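PDB 2NZJ: GTP-binding protein REM 1 from Homo sapiens, which binds guanine nucleotides and, as a Ras-family member, probably acts as a GTP-hydrolysing molecular switch in cell signalling. Local coordinates for residues A21-G26 against T151-V156; E42-L45 against E50-T53; A80-Y85 against E161-Q166; I114-N119 against R135-V140. All coordinates share one frame; numbering follows the deposited sequence.

Contact 1: residues A21-G26 against T151-V156; sequences ASLFAG and TLQHNV. With GDP (guanosine-5'-diphosphate), chain G.
Leu23, on helix 17-25, reaches out to Gln153 and Val156 in the loop that leads into helix 156-171. Its CB meets Val156 CG1 at 3.9 Å, and farther along the side chain its CD1 lies 4.0 Å from Val156 CG2. The other methyl, Leu23 CD2, comes within 3.7 Å of Gln153 OE1, where the extended glutamine chain crosses the leucine at about a right angle. With CG anti to the carbonyl carbon (chi1 -72°), Leu23 points its isobutyl group at these two residues; it also touches Ala150. Leucine's long branched chain can span from Val156 to Gln153, and valine offers it two methyls. Gln153 and His154 both face Ser149 as a G1 beta bulge. Ser149 further organises the turn: its OG bonds to Leu152 N and, weakly, to Thr151 OG1. Thr151 then lies beside the base, with OG1 3.4 Å from GDP N1 and CG2 3.5 Å from GDP C2, while Ala150 N is hydrogen-bonded to GDP. This is the G5 region of the Ras fold. No hydrogen bond joins 21-26 to 151-156, which implies that these two segments meet through apolar and van der Waals contact alone.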
loop_
_atom_site.group_PDB
_atom_site.type_symbol
_atom_site.label_atom_id
_atom_site.label_comp_id
_atom_site.label_asym_id
_atom_site.label_seq_id
_atom_site.Cartn_x
_atom_site.Cartn_y
_atom_site.Cartn_z
ATOM N N ALA A 21 6.128 -3.186 4.714
ATOM C CA ALA A 21 5.898 -2.588 6.031
ATOM C C ALA A 21 7.158 -2.542 6.883
ATOM O O ALA A 21 7.382 -1.548 7.574
ATOM C CB ALA A 21 4.755 -3.302 6.776
ATOM N N SER A 22 7.975 -3.589 6.827
ATOM C CA SER A 22 9.210 -3.631 7.616
ATOM C C SER A 22 10.225 -2.602 7.144
ATOM O O SER A 22 10.943 -2.020 7.945
ATOM C CB SER A 22 9.873 -5.015 7.562
ATOM O OG SER A 22 8.960 -6.041 7.937
ATOM N N LEU A 23 10.313 -2.407 5.838
ATOM C CA LEU A 23 11.163 -1.359 5.299
ATOM C C LEU A 23 10.636 0.006 5.732
ATOM O O LEU A 23 11.410 0.895 6.060
ATOM C CB LEU A 23 11.256 -1.459 3.771
ATOM C CG LEU A 23 12.100 -2.638 3.246
ATOM C CD1 LEU A 23 12.033 -2.685 1.710
ATOM C CD2 LEU A 23 13.565 -2.566 3.747
ATOM N N PHE A 24 9.317 0.168 5.753
ATOM C CA PHE A 24 8.735 1.408 6.265
ATOM C C PHE A 24 9.049 1.612 7.740
ATOM O O PHE A 24 9.363 2.723 8.156
ATOM C CB PHE A 24 7.235 1.495 6.050
ATOM C CG PHE A 24 6.566 2.592 6.872
ATOM C CD1 PHE A 24 6.604 3.913 6.459
ATOM C CD2 PHE A 24 5.896 2.292 8.055
ATOM C CE1 PHE A 24 5.996 4.896 7.187
ATOM C CE2 PHE A 24 5.283 3.273 8.783
ATOM C CZ PHE A 24 5.336 4.578 8.356
ATOM N N ALA A 25 8.972 0.562 8.539
ATOM C CA ALA A 25 9.287 0.697 9.955
ATOM C C ALA A 25 10.778 1.057 10.159
ATOM O O ALA A 25 11.123 1.760 11.108
ATOM C CB ALA A 25 8.900 -0.570 10.721
ATOM N N GLY A 26 11.647 0.617 9.251
ATOM C CA GLY A 26 13.092 0.867 9.377
ATOM C C GLY A 26 13.733 -0.115 10.350
ATOM O O GLY A 26 13.056 -1.030 10.822
ATOM N N THR A 151 13.096 -6.248 -2.015
ATOM C CA THR A 151 14.418 -6.892 -1.914
ATOM C C THR A 151 15.545 -6.041 -2.510
ATOM O O THR A 151 16.686 -6.140 -2.060
ATOM C CB THR A 151 14.433 -8.284 -2.571
ATOM O OG1 THR A 151 14.110 -8.152 -3.954
ATOM C CG2 THR A 151 13.413 -9.197 -1.926
ATOM N N LEU A 152 15.235 -5.219 -3.515
ATOM C CA LEU A 152 16.194 -4.223 -4.027
ATOM C C LEU A 152 16.042 -2.879 -3.337
ATOM O O LEU A 152 16.810 -1.965 -3.594
ATOM C CB LEU A 152 16.004 -3.973 -5.521
ATOM C CG LEU A 152 16.608 -4.900 -6.550
ATOM C CD1 LEU A 152 16.577 -4.117 -7.844
ATOM C CD2 LEU A 152 18.047 -5.379 -6.206
ATOM N N GLN A 153 15.031 -2.746 -2.488
ATOM C CA GLN A 153 14.702 -1.458 -1.848
ATOM C C GLN A 153 14.499 -0.367 -2.903
ATOM O O GLN A 153 15.098 0.677 -2.866
ATOM C CB GLN A 153 15.739 -1.099 -0.773
ATOM C CG GLN A 153 15.803 -2.214 0.317
ATOM C CD GLN A 153 16.854 -1.999 1.434
ATOM O OE1 GLN A 153 16.659 -1.192 2.334
ATOM N NE2 GLN A 153 17.940 -2.771 1.390
ATOM N N HIS A 154 13.633 -0.662 -3.864
ATOM C CA HIS A 154 13.366 0.244 -4.956
ATOM C C HIS A 154 11.926 0.735 -4.878
ATOM O O HIS A 154 10.998 -0.069 -4.803
ATOM C CB HIS A 154 13.634 -0.468 -6.264
ATOM C CG HIS A 154 13.193 0.295 -7.459
ATOM N ND1 HIS A 154 12.194 -0.158 -8.296
ATOM C CD2 HIS A 154 13.589 1.489 -7.950
ATOM C CE1 HIS A 154 12.011 0.719 -9.268
ATOM N NE2 HIS A 154 12.840 1.729 -9.077
ATOM N N ASN A 155 11.764 2.058 -4.879
ATOM C CA ASN A 155 10.473 2.754 -4.848
ATOM C C ASN A 155 9.671 2.556 -3.574
ATOM O O ASN A 155 8.473 2.881 -3.539
ATOM C CB ASN A 155 9.617 2.411 -6.082
ATOM C CG ASN A 155 9.839 3.367 -7.242
ATOM O OD1 ASN A 155 10.421 4.420 -7.072
ATOM N ND2 ASN A 155 9.341 3.014 -8.420
ATOM N N VAL A 156 10.305 2.045 -2.521
ATOM C CA VAL A 156 9.596 1.828 -1.268
ATOM C C VAL A 156 9.430 3.123 -0.515
ATOM O O VAL A 156 8.317 3.474 -0.137
ATOM C CB VAL A 156 10.279 0.775 -0.392
ATOM C CG1 VAL A 156 9.541 0.621 0.934
ATOM C CG2 VAL A 156 10.293 -0.575 -1.151
HETATM P PB GDP G . 3.024 -10.903 2.553
HETATM O O1B GDP G . 2.247 -10.143 1.510
HETATM O O2B GDP G . 3.219 -10.148 3.823
HETATM O O3B GDP G . 2.234 -12.175 2.811
HETATM O O3A GDP G . 4.400 -11.218 1.832
HETATM P PA GDP G . 5.768 -11.241 2.646
HETATM O O1A GDP G . 5.604 -12.112 3.858
HETATM O O2A GDP G . 6.248 -9.868 2.998
HETATM O "O5'" GDP G . 6.764 -11.832 1.539
HETATM C "C5'" GDP G . 6.493 -13.061 0.863
HETATM C "C4'" GDP G . 7.793 -13.562 0.230
HETATM O "O4'" GDP G . 8.112 -12.784 -0.959
HETATM C "C3'" GDP G . 8.998 -13.429 1.184
HETATM O "O3'" GDP G . 9.850 -14.589 1.150
HETATM C "C2'" GDP G . 9.758 -12.227 0.646
HETATM O "O2'" GDP G . 11.166 -12.321 0.839
HETATM C "C1'" GDP G . 9.399 -12.181 -0.831
HETATM N N9 GDP G . 9.327 -10.796 -1.333
HETATM C C8 GDP G . 8.649 -9.743 -0.812
HETATM N N7 GDP G . 8.800 -8.627 -1.575
HETATM C C5 GDP G . 9.575 -8.979 -2.594
HETATM C C6 GDP G . 10.150 -8.295 -3.750
HETATM O O6 GDP G . 9.899 -7.082 -3.911
HETATM N N1 GDP G . 10.917 -9.019 -4.589
HETATM C C2 GDP G . 11.191 -10.326 -4.388
HETATM N N2 GDP G . 11.968 -11.037 -5.247
HETATM N N3 GDP G . 10.706 -11.002 -3.329
HETATM C C4 GDP G . 9.916 -10.389 -2.433
#

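Contact 2: residues E42-L45 against E50-T53; sequences ERTL and EDTT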
loop_
_atom_site.group_PDB
_atom_site.type_symbol
_atom_site.label_atom_id
_atom_site.label_comp_id
_atom_site.label_asym_id
_atom_site.label_seq_id
_atom_site.Cartn_x
_atom_site.Cartn_y
_atom_site.Cartn_z
ATOM N N GLU A 42 4.800 2.191 12.862
ATOM C CA GLU A 42 4.647 3.635 13.007
ATOM C C GLU A 42 5.947 4.337 12.653
ATOM O O GLU A 42 7.011 3.942 13.112
ATOM C CB GLU A 42 4.265 3.993 14.443
ATOM N N ARG A 43 5.860 5.378 11.839
ATOM C CA ARG A 43 7.017 6.218 11.583
ATOM C C ARG A 43 6.620 7.600 11.132
ATOM O O ARG A 43 5.646 7.760 10.403
ATOM C CB ARG A 43 7.877 5.604 10.495
ATOM C CG ARG A 43 9.198 6.337 10.264
ATOM C CD ARG A 43 10.035 5.530 9.323
ATOM N NE ARG A 43 11.172 6.243 8.764
ATOM C CZ ARG A 43 11.983 5.708 7.858
ATOM N NH1 ARG A 43 11.773 4.469 7.426
ATOM N NH2 ARG A 43 13.002 6.407 7.373
ATOM N N THR A 44 7.400 8.589 11.548
ATOM C CA THR A 44 7.198 9.974 11.149
ATOM C C THR A 44 8.141 10.328 10.009
ATOM O O THR A 44 9.354 10.262 10.152
ATOM C CB THR A 44 7.385 10.894 12.335
ATOM O OG1 THR A 44 6.164 10.885 13.078
ATOM C CG2 THR A 44 7.719 12.319 11.921
ATOM N N LEU A 45 7.572 10.704 8.873
ATOM C CA LEU A 45 8.352 10.968 7.675
ATOM C C LEU A 45 8.413 12.450 7.369
ATOM O O LEU A 45 7.418 13.160 7.519
ATOM C CB LEU A 45 7.721 10.285 6.468
ATOM C CG LEU A 45 7.751 8.784 6.465
ATOM C CD1 LEU A 45 6.915 8.293 5.292
ATOM C CD2 LEU A 45 9.181 8.287 6.409
ATOM N N GLU A 50 8.204 18.925 5.655
ATOM C CA GLU A 50 7.106 18.857 6.638
ATOM C C GLU A 50 6.964 17.434 7.180
ATOM O O GLU A 50 6.981 16.468 6.426
ATOM C CB GLU A 50 5.798 19.308 5.954
ATOM C CG GLU A 50 4.484 19.125 6.740
ATOM C CD GLU A 50 3.208 19.447 5.906
ATOM O OE1 GLU A 50 3.301 20.100 4.834
ATOM O OE2 GLU A 50 2.098 19.049 6.338
ATOM N N ASP A 51 6.809 17.294 8.485
ATOM C CA ASP A 51 6.719 15.968 9.103
ATOM C C ASP A 51 5.287 15.456 9.121
ATOM O O ASP A 51 4.363 16.228 9.276
ATOM C CB ASP A 51 7.275 15.999 10.534
ATOM C CG ASP A 51 8.804 15.943 10.581
ATOM O OD1 ASP A 51 9.338 15.845 11.697
ATOM O OD2 ASP A 51 9.478 15.972 9.524
ATOM N N THR A 52 5.125 14.148 8.943
ATOM C CA THR A 52 3.826 13.491 9.011
ATOM C C THR A 52 4.027 12.062 9.470
ATOM O O THR A 52 4.932 11.395 8.990
ATOM C CB THR A 52 3.161 13.470 7.650
ATOM O OG1 THR A 52 2.752 14.807 7.301
ATOM C CG2 THR A 52 1.968 12.506 7.664
ATOM N N THR A 53 3.200 11.609 10.402
ATOM C CA THR A 53 3.273 10.255 10.911
ATOM C C THR A 53 2.272 9.379 10.178
ATOM O O THR A 53 1.096 9.751 9.995
ATOM C CB THR A 53 2.956 10.194 12.410
ATOM O OG1 THR A 53 3.741 11.166 13.098
ATOM C CG2 THR A 53 3.238 8.819 12.996
#
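Leu45 and Thr52 form a hydrogen-bonded pair in the antiparallel beta hairpin of strands 40-47 and 50-57, at one margin of the Ras-type sheet. Leu45 N donates to Thr52 O at 2.7 Å, nearly straight at 165°. In return Thr52 N gives a more bent bond, 148°, to Leu45 O at 2.9 Å. The carbonyls receive further CA-H donors: Thr44 CA approaches Thr52 O at 3.4 Å, and Asp51 CA approaches Leu45 O at 3.3 Å. Beside this pair, Thr44 and Thr53 are non-hydrogen-bonded partners, and the backbone of Thr53 bonds instead to Ala3 and Tyr5 on its other flank. Their hydroxyls point at one another, but the modelled separation is too short for its details to be trusted. Threonine suits these places, being beta-branched for an extended chain and polar where a strand nears solvent. Thr52 OG1 bonds weakly to Asp51 O and also to Arg168 NH2, which reaches Glu50 O as well; Asp51 OD2 bonds to Thr46 OG1, and Arg43 NH1 to Phe24 O. On the face opposite the threonine hydroxyls, Leu45 packs on Phe160. With OG1 beside the backbone N (chi1 -81°), Thr44 CG2 falls anti to that N, 3.9 Å from Asp51 OD1.

Contact 3: residues A80-Y85 against E161-Q166; sequences AYVIVY and EGVVRQ
Strand 80-85 and helix 161-166 face each other with the CA atoms of Ala80 and Val163 7.4 Å apart, a close packing of helix on sheet in the alpha/beta fold of Ras-like GTPases. Val163 alone carries the helix side of the contact. Its two methyls divide the work: CG1 touches Ala80 CB at 4.1 Å, and CG2 reaches Val82 CG2 at 4.2 Å. The first torsion explains the split, since CG1 lies anti to the backbone N at 172° and the branches fork toward two residues of one sheet face. The residue types fit. Alanine at 80 is small enough to let the helix come close, while beta-branched valine at 82 favours the extended chain and presents a compact apolar surface. Tyr81, between them, turns to the other face, packing on Leu103 of helix 90-105, and its OH bonds to Cys74 O and Gly78 N. Val163 also rests on Val7 and Ile115 from the strands flanking 80-86, so this one helical valine spans three neighbouring strands. Val82 packs on Val7, Leu9 and Val117. All three touching residues are buried and wholly apolar, and the valines cross obliquely through a single methyl of each, CG2 against CG2.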
loop_
_atom_site.group_PDB
_atom_site.type_symbol
_atom_site.label_atom_id
_atom_site.label_comp_id
_atom_site.label_asym_id
_atom_site.label_seq_id
_atom_site.Cartn_x
_atom_site.Cartn_y
_atom_site.Cartn_z
ATOM N N ALA A 80 -5.882 5.924 4.105
ATOM C CA ALA A 80 -5.414 5.539 2.768
ATOM C C ALA A 80 -5.280 4.024 2.697
ATOM O O ALA A 80 -5.060 3.364 3.719
ATOM C CB ALA A 80 -4.069 6.195 2.465
ATOM N N TYR A 81 -5.409 3.473 1.497
ATOM C CA TYR A 81 -5.249 2.040 1.290
ATOM C C TYR A 81 -4.198 1.773 0.227
ATOM O O TYR A 81 -4.229 2.399 -0.839
ATOM C CB TYR A 81 -6.583 1.430 0.880
ATOM C CG TYR A 81 -7.573 1.424 2.006
ATOM C CD1 TYR A 81 -8.492 2.454 2.169
ATOM C CD2 TYR A 81 -7.575 0.386 2.927
ATOM C CE1 TYR A 81 -9.388 2.433 3.215
ATOM C CE2 TYR A 81 -8.446 0.367 3.965
ATOM C CZ TYR A 81 -9.351 1.374 4.108
ATOM O OH TYR A 81 -10.208 1.293 5.165
ATOM N N VAL A 82 -3.274 0.860 0.539
ATOM C CA VAL A 82 -2.267 0.377 -0.413
ATOM C C VAL A 82 -2.584 -1.076 -0.782
ATOM O O VAL A 82 -2.397 -1.979 0.021
ATOM C CB VAL A 82 -0.842 0.497 0.148
ATOM C CG1 VAL A 82 0.185 -0.033 -0.819
ATOM C CG2 VAL A 82 -0.564 1.918 0.447
ATOM N N ILE A 83 -3.086 -1.275 -1.998
ATOM C CA ILE A 83 -3.399 -2.600 -2.527
ATOM C C ILE A 83 -2.189 -3.113 -3.284
ATOM O O ILE A 83 -1.864 -2.599 -4.346
ATOM C CB ILE A 83 -4.579 -2.558 -3.532
ATOM C CG1 ILE A 83 -5.880 -2.155 -2.848
ATOM C CG2 ILE A 83 -4.757 -3.899 -4.222
ATOM C CD1 ILE A 83 -6.986 -1.700 -3.819
ATOM N N VAL A 84 -1.536 -4.137 -2.742
ATOM C CA VAL A 84 -0.288 -4.679 -3.292
ATOM C C VAL A 84 -0.566 -5.972 -4.042
ATOM O O VAL A 84 -1.315 -6.801 -3.554
ATOM C CB VAL A 84 0.690 -4.990 -2.168
ATOM C CG1 VAL A 84 1.989 -5.623 -2.705
ATOM C CG2 VAL A 84 0.942 -3.718 -1.346
ATOM N N TYR A 85 0.021 -6.132 -5.232
ATOM C CA TYR A 85 0.085 -7.437 -5.924
ATOM C C TYR A 85 1.541 -7.693 -6.352
ATOM O O TYR A 85 2.385 -6.799 -6.271
ATOM C CB TYR A 85 -0.912 -7.507 -7.113
ATOM C CG TYR A 85 -0.560 -6.600 -8.246
ATOM C CD1 TYR A 85 -0.950 -5.282 -8.242
ATOM C CD2 TYR A 85 0.213 -7.043 -9.298
ATOM C CE1 TYR A 85 -0.600 -4.423 -9.243
ATOM C CE2 TYR A 85 0.605 -6.160 -10.329
ATOM C CZ TYR A 85 0.188 -4.850 -10.282
ATOM O OH TYR A 85 0.504 -3.975 -11.300
ATOM N N GLU A 161 6.201 8.042 0.808
ATOM C CA GLU A 161 6.250 9.510 0.621
ATOM C C GLU A 161 5.125 9.998 -0.294
ATOM O O GLU A 161 4.545 11.043 -0.081
ATOM C CB GLU A 161 7.614 9.937 0.071
ATOM C CG GLU A 161 8.706 9.673 1.099
ATOM C CD GLU A 161 10.083 10.203 0.759
ATOM O OE1 GLU A 161 10.390 10.531 -0.417
ATOM O OE2 GLU A 161 10.874 10.268 1.720
ATOM N N GLY A 162 4.792 9.189 -1.285
ATOM C CA GLY A 162 3.674 9.458 -2.183
ATOM C C GLY A 162 2.335 9.394 -1.473
ATOM O O GLY A 162 1.474 10.248 -1.688
ATOM N N VAL A 163 2.165 8.403 -0.610
ATOM C CA VAL A 163 0.966 8.316 0.215
ATOM C C VAL A 163 0.778 9.599 1.042
ATOM O O VAL A 163 -0.323 10.173 1.068
ATOM C CB VAL A 163 1.021 7.105 1.181
ATOM C CG1 VAL A 163 -0.112 7.147 2.149
ATOM C CG2 VAL A 163 1.014 5.806 0.407
ATOM N N VAL A 164 1.842 10.054 1.711
ATOM C CA VAL A 164 1.769 11.314 2.479
ATOM C C VAL A 164 1.270 12.445 1.587
ATOM O O VAL A 164 0.327 13.155 1.948
ATOM C CB VAL A 164 3.127 11.767 3.047
ATOM C CG1 VAL A 164 2.993 13.122 3.692
ATOM C CG2 VAL A 164 3.713 10.744 4.027
ATOM N N ARG A 165 1.887 12.608 0.419
ATOM C CA ARG A 165 1.506 13.713 -0.487
ATOM C C ARG A 165 0.042 13.649 -0.893
ATOM O O ARG A 165 -0.629 14.662 -0.895
ATOM C CB ARG A 165 2.370 13.752 -1.763
ATOM C CG ARG A 165 3.770 14.268 -1.523
ATOM C CD ARG A 165 4.503 14.455 -2.788
ATOM N NE ARG A 165 5.858 14.908 -2.497
ATOM C CZ ARG A 165 6.940 14.123 -2.420
ATOM N NH1 ARG A 165 6.871 12.812 -2.657
ATOM N NH2 ARG A 165 8.117 14.675 -2.122
ATOM N N GLN A 166 -0.442 12.461 -1.237
ATOM C CA GLN A 166 -1.836 12.290 -1.617
ATOM C C GLN A 166 -2.791 12.617 -0.468
ATOM O O GLN A 166 -3.859 13.211 -0.670
ATOM C CB GLN A 166 -2.072 10.863 -2.066
ATOM C CG GLN A 166 -1.314 10.478 -3.305
ATOM C CD GLN A 166 -1.669 11.350 -4.471
ATOM O OE1 GLN A 166 -2.849 11.630 -4.695
ATOM N NE2 GLN A 166 -0.660 11.819 -5.205
#

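Contact 4: residues I114-N119 against R135-V140; sequences IILVGN and RACAVV. With GDP (guanosine-5'-diphosphate), chain G.
Asn119 ND2, at the end of the first strand of the beta-alpha-beta unit 114-119, 131-141, 144-147, is hydrogen-bonded to Val15 O and lies 3.0 Å from GDP N7, a distance that suits a hydrogen bond. The other half of the amide, OD1, accepts a hydrogen bond from Thr148 OG1. Asn119 belongs to the NKxD motif of Ras-family proteins, which reads the guanine together with Asp122. An amide suits the place, because its NH2 can face both N7 and Val15 O while OD1 accepts from Thr148, linking the base to two loops. Farther back along the strand Leu116 faces helix 135-140, its CA 6.6 Å from Ala138 CA. CG stands anti to the backbone N (chi1 -172°), carrying the CD2 methyl to Cys137, whose CB it meets at 3.6 Å. The same CD2 is 4.1 Å from Ala138 N, so the methyl sits against the helix backbone as well. Slim residues suit this side of the helix, because cysteine and alanine let a branched leucine come near. Cys137 also packs on Phe93 and Ser97 of helix 90-105, and Leu116 on Ile83 and Tyr85. The closest approach across the contact is Leu116 CD2 to Cys137 SG, at 3.5 Å.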
loop_
_atom_site.group_PDB
_atom_site.type_symbol
_atom_site.label_atom_id
_atom_site.label_comp_id
_atom_site.label_asym_id
_atom_site.label_seq_id
_atom_site.Cartn_x
_atom_site.Cartn_y
_atom_site.Cartn_z
ATOM N N ILE A 114 -6.053 5.728 -2.774
ATOM C CA ILE A 114 -5.780 4.316 -2.972
ATOM C C ILE A 114 -4.562 4.205 -3.891
ATOM O O ILE A 114 -4.533 4.806 -4.958
ATOM C CB ILE A 114 -7.014 3.609 -3.597
ATOM C CG1 ILE A 114 -8.277 3.933 -2.806
ATOM C CG2 ILE A 114 -6.844 2.100 -3.634
ATOM C CD1 ILE A 114 -9.469 3.034 -3.143
ATOM N N ILE A 115 -3.540 3.479 -3.453
ATOM C CA ILE A 115 -2.351 3.231 -4.266
ATOM C C ILE A 115 -2.355 1.770 -4.671
ATOM O O ILE A 115 -2.426 0.899 -3.818
ATOM C CB ILE A 115 -1.014 3.517 -3.493
ATOM C CG1 ILE A 115 -1.115 4.782 -2.621
ATOM C CG2 ILE A 115 0.157 3.617 -4.479
ATOM C CD1 ILE A 115 -1.104 6.048 -3.401
ATOM N N LEU A 116 -2.289 1.516 -5.969
ATOM C CA LEU A 116 -2.104 0.158 -6.501
ATOM C C LEU A 116 -0.580 -0.069 -6.637
ATOM O O LEU A 116 0.119 0.710 -7.289
ATOM C CB LEU A 116 -2.836 -0.000 -7.847
ATOM C CG LEU A 116 -2.903 -1.410 -8.444
ATOM C CD1 LEU A 116 -3.645 -2.327 -7.480
ATOM C CD2 LEU A 116 -3.541 -1.470 -9.874
ATOM N N VAL A 117 -0.063 -1.097 -5.973
ATOM C CA VAL A 117 1.367 -1.344 -5.971
ATOM C C VAL A 117 1.692 -2.664 -6.621
ATOM O O VAL A 117 1.193 -3.719 -6.191
ATOM C CB VAL A 117 1.961 -1.375 -4.535
ATOM C CG1 VAL A 117 3.416 -1.801 -4.566
ATOM C CG2 VAL A 117 1.841 -0.045 -3.884
ATOM N N GLY A 118 2.545 -2.603 -7.640
ATOM C CA GLY A 118 3.098 -3.803 -8.259
ATOM C C GLY A 118 4.448 -4.129 -7.659
ATOM O O GLY A 118 5.450 -3.543 -8.058
ATOM N N ASN A 119 4.482 -5.054 -6.710
ATOM C CA ASN A 119 5.719 -5.406 -6.008
ATOM C C ASN A 119 6.452 -6.550 -6.726
ATOM O O ASN A 119 5.922 -7.174 -7.644
ATOM C CB ASN A 119 5.415 -5.793 -4.553
ATOM C CG ASN A 119 6.661 -5.898 -3.692
ATOM O OD1 ASN A 119 7.615 -5.101 -3.839
ATOM N ND2 ASN A 119 6.670 -6.882 -2.788
ATOM N N ARG A 135 -0.959 -0.057 -15.140
ATOM C CA ARG A 135 -1.405 1.303 -15.388
ATOM C C ARG A 135 -2.911 1.385 -15.719
ATOM O O ARG A 135 -3.630 2.210 -15.151
ATOM C CB ARG A 135 -0.583 1.926 -16.510
ATOM C CG ARG A 135 0.818 2.297 -16.107
ATOM C CD ARG A 135 1.481 3.128 -17.211
ATOM N NE ARG A 135 2.929 3.264 -16.997
ATOM C CZ ARG A 135 3.876 3.042 -17.911
ATOM N NH1 ARG A 135 3.569 2.679 -19.162
ATOM N NH2 ARG A 135 5.154 3.208 -17.574
ATOM N N ALA A 136 -3.370 0.528 -16.628
ATOM C CA ALA A 136 -4.783 0.455 -17.026
ATOM C C ALA A 136 -5.681 0.264 -15.806
ATOM O O ALA A 136 -6.757 0.873 -15.681
ATOM C CB ALA A 136 -4.979 -0.683 -17.993
ATOM N N CYS A 137 -5.196 -0.571 -14.897
ATOM C CA CYS A 137 -5.917 -0.927 -13.702
ATOM C C CYS A 137 -6.080 0.250 -12.748
ATOM O O CYS A 137 -7.115 0.380 -12.090
ATOM C CB CYS A 137 -5.197 -2.070 -13.002
ATOM S SG CYS A 137 -6.163 -2.796 -11.687
ATOM N N ALA A 138 -5.055 1.093 -12.654
ATOM C CA ALA A 138 -5.171 2.327 -11.879
ATOM C C ALA A 138 -6.174 3.262 -12.551
ATOM O O ALA A 138 -6.967 3.899 -11.898
ATOM C CB ALA A 138 -3.816 3.016 -11.754
ATOM N N VAL A 139 -6.115 3.343 -13.867
ATOM C CA VAL A 139 -7.062 4.137 -14.612
ATOM C C VAL A 139 -8.486 3.661 -14.334
ATOM O O VAL A 139 -9.368 4.471 -14.116
ATOM C CB VAL A 139 -6.752 4.142 -16.140
ATOM C CG1 VAL A 139 -7.938 4.749 -16.941
ATOM C CG2 VAL A 139 -5.483 4.913 -16.401
ATOM N N VAL A 140 -8.697 2.351 -14.315
ATOM C CA VAL A 140 -10.032 1.807 -14.106
ATOM C C VAL A 140 -10.448 1.985 -12.656
ATOM O O VAL A 140 -11.622 2.241 -12.381
ATOM C CB VAL A 140 -10.118 0.321 -14.534
ATOM C CG1 VAL A 140 -11.466 -0.301 -14.128
ATOM C CG2 VAL A 140 -9.922 0.201 -16.036
HETATM P PB GDP G . 3.024 -10.903 2.553
HETATM O O1B GDP G . 2.247 -10.143 1.510
HETATM O O2B GDP G . 3.219 -10.148 3.823
HETATM O O3B GDP G . 2.234 -12.175 2.811
HETATM O O3A GDP G . 4.400 -11.218 1.832
HETATM P PA GDP G . 5.768 -11.241 2.646
HETATM O O1A GDP G . 5.604 -12.112 3.858
HETATM O O2A GDP G . 6.248 -9.868 2.998
HETATM O "O5'" GDP G . 6.764 -11.832 1.539
HETATM C "C5'" GDP G . 6.493 -13.061 0.863
HETATM C "C4'" GDP G . 7.793 -13.562 0.230
HETATM O "O4'" GDP G . 8.112 -12.784 -0.959
HETATM C "C3'" GDP G . 8.998 -13.429 1.184
HETATM O "O3'" GDP G . 9.850 -14.589 1.150
HETATM C "C2'" GDP G . 9.758 -12.227 0.646
HETATM O "O2'" GDP G . 11.166 -12.321 0.839
HETATM C "C1'" GDP G . 9.399 -12.181 -0.831
HETATM N N9 GDP G . 9.327 -10.796 -1.333
HETATM C C8 GDP G . 8.649 -9.743 -0.812
HETATM N N7 GDP G . 8.800 -8.627 -1.575
HETATM C C5 GDP G . 9.575 -8.979 -2.594
HETATM C C6 GDP G . 10.150 -8.295 -3.750
HETATM O O6 GDP G . 9.899 -7.082 -3.911
HETATM N N1 GDP G . 10.917 -9.019 -4.589
HETATM C C2 GDP G . 11.191 -10.326 -4.388
HETATM N N2 GDP G . 11.968 -11.037 -5.247
HETATM N N3 GDP G . 10.706 -11.002 -3.329
HETATM C C4 GDP G . 9.916 -10.389 -2.433
#

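From the N terminus, helix 17-25 opens contact 1, whose loop closes only at 151-156. Within that long span, contact 2 opens and closes a short hairpin on strands 40-47 and 50-57. Strand 80-86 then opens contact 3, which crosses contact 1 because it closes later, on helix 156-171. Contact 4, between 114-119 and 135-140, falls inside both longer loops. Strands 80-86 and 114-119 are sheet neighbours, so contacts 3 and 4 are joined by backbone bonds such as Tyr85 N to Val117 O. Val164 packs on Leu45 and Thr52, linking contacts 2 and 3, while Phe24 CE1 packs on Leu45 CD1 between contacts 1 and 2. Contacts 1 and 4 both reach GDP.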